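Local structure of extracellular protein 11-1 (Passalora fulva, 6ZUS) at residues R112-D115 with E116-D120. The protein is a secreted avirulence effector of a fungal plant pathogen that binds zinc and belongs to a structurally conserved family whose members probably interact epistatically with plant resistance proteins. Residues are numbered along the deposited sequence; the frame is centred on the assembly and turned at random.
Sequences RWYD and ESEAD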
# COMPACT_ATOMS: atom_id res chain seq x y z
N ARG A 112 -2.74 5.41 7.10
CA ARG A 112 -1.44 5.81 7.70
C ARG A 112 -0.31 4.87 7.25
O ARG A 112 -0.44 3.62 7.41
CB ARG A 112 -1.53 5.73 9.22
CG ARG A 112 -0.27 6.25 9.87
CD ARG A 112 -0.41 6.23 11.37
NE ARG A 112 0.93 6.41 11.92
CZ ARG A 112 1.22 6.51 13.22
NH1 ARG A 112 0.24 6.48 14.11
NH2 ARG A 112 2.49 6.62 13.61
N TRP A 113 0.79 5.46 6.80
CA TRP A 113 1.98 4.72 6.28
C TRP A 113 2.91 4.38 7.43
O TRP A 113 3.07 5.20 8.35
CB TRP A 113 2.66 5.57 5.22
CG TRP A 113 4.02 5.14 4.74
CD1 TRP A 113 4.31 4.50 3.59
CD2 TRP A 113 5.29 5.42 5.38
NE1 TRP A 113 5.67 4.32 3.47
CE2 TRP A 113 6.29 4.94 4.52
CE3 TRP A 113 5.66 6.09 6.54
CZ2 TRP A 113 7.66 5.03 4.83
CZ3 TRP A 113 7.01 6.22 6.82
CH2 TRP A 113 8.00 5.70 5.97
N TYR A 114 3.53 3.20 7.35
CA TYR A 114 4.57 2.75 8.31
C TYR A 114 5.76 2.26 7.49
O TYR A 114 5.58 1.42 6.61
CB TYR A 114 4.05 1.63 9.24
CG TYR A 114 3.08 2.08 10.29
CD1 TYR A 114 1.74 2.24 10.00
CD2 TYR A 114 3.52 2.40 11.58
CE1 TYR A 114 0.85 2.66 10.96
CE2 TYR A 114 2.63 2.85 12.55
CZ TYR A 114 1.29 2.96 12.24
OH TYR A 114 0.40 3.37 13.19
N ASP A 115 6.94 2.76 7.86
CA ASP A 115 8.24 2.26 7.34
C ASP A 115 8.26 0.73 7.56
O ASP A 115 7.78 0.27 8.62
CB ASP A 115 9.42 2.96 8.04
CG ASP A 115 10.74 2.74 7.28
OD1 ASP A 115 11.16 1.60 7.17
OD2 ASP A 115 11.21 3.69 6.64
N GLU A 116 8.75 -0.01 6.56
CA GLU A 116 9.00 -1.47 6.65
C GLU A 116 9.88 -1.81 7.86
O GLU A 116 9.74 -2.96 8.33
CB GLU A 116 9.70 -2.06 5.43
CG GLU A 116 8.88 -2.01 4.16
CD GLU A 116 7.49 -2.62 4.16
OE1 GLU A 116 7.27 -3.72 4.76
OE2 GLU A 116 6.61 -1.96 3.52
N SER A 117 10.69 -0.87 8.39
CA SER A 117 11.48 -1.10 9.63
C SER A 117 10.56 -1.41 10.83
O SER A 117 11.05 -1.95 11.84
CB SER A 117 12.37 0.08 9.95
OG SER A 117 11.59 1.21 10.28
N GLU A 118 9.29 -1.00 10.77
CA GLU A 118 8.26 -1.29 11.81
C GLU A 118 7.52 -2.58 11.41
O GLU A 118 6.81 -2.56 10.39
CB GLU A 118 7.32 -0.08 11.94
CG GLU A 118 8.08 1.17 12.39
CD GLU A 118 7.21 2.31 12.94
OE1 GLU A 118 6.32 2.05 13.80
OE2 GLU A 118 7.42 3.47 12.52
N ALA A 119 7.65 -3.64 12.18
CA ALA A 119 7.04 -4.94 11.88
C ALA A 119 5.51 -4.86 12.09
O ALA A 119 5.06 -4.09 12.95
CB ALA A 119 7.66 -5.99 12.75
N ASP A 120 4.73 -5.70 11.41
CA ASP A 120 3.28 -5.81 11.69
C ASP A 120 3.03 -5.99 13.20
O ASP A 120 2.09 -5.35 13.72
CB ASP A 120 2.66 -6.95 10.88
CG ASP A 120 2.66 -6.67 9.38
OD1 ASP A 120 2.41 -5.47 8.97
OD2 ASP A 120 2.91 -7.65 8.60
O HOH W 1 6.49 0.91 3.99
O HOH W 2 7.13 4.56 10.09
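Asp115 to Glu118 form a type I beta turn, closed by a hydrogen bond from Glu118 N to Asp115 O (2.9 Å), at the surface of the loop between helix 101-109 and strand 127-138. An Asx turn is built into its start: Asp115 OD1 accepts Ser117 N at 2.8 Å and 171°, nearly straight, using the lone pair that faces away from OD2. CG of Asp115 anti to the backbone N (chi1 -165°) puts OD1 in line with the N-H of Ser117. Ser117 OG lies 3.2 Å from Asp115 OD1, a weak bond whose proton has another acceptor within reach.

At the second position of the turn, the Glu116 chain bends at chi2, and water 1 lies between Tyr114 O and Glu116 OE2, within hydrogen-bonding distance of both. Arg130 NH1, from strand 127-138, hydrogen-bonds to Tyr114 O, just ahead of the turn, and to Glu118 O at its last residue. Tyr114 packs on Ile123 and Val125, while its OH lies over one face of the Arg112 guanidinium.

The Glu118 chain, extended beyond CG, reaches across to Tyr114. Its OE1 comes up to the ring edge, 3.6 Å from Tyr114 CD2, and carboxylate and ring stand almost perpendicular, 88° apart. Water 2 ties the same carboxylate to the backbone, accepting from Asp115 N and donating to Glu118 OE2 at 2.7 Å.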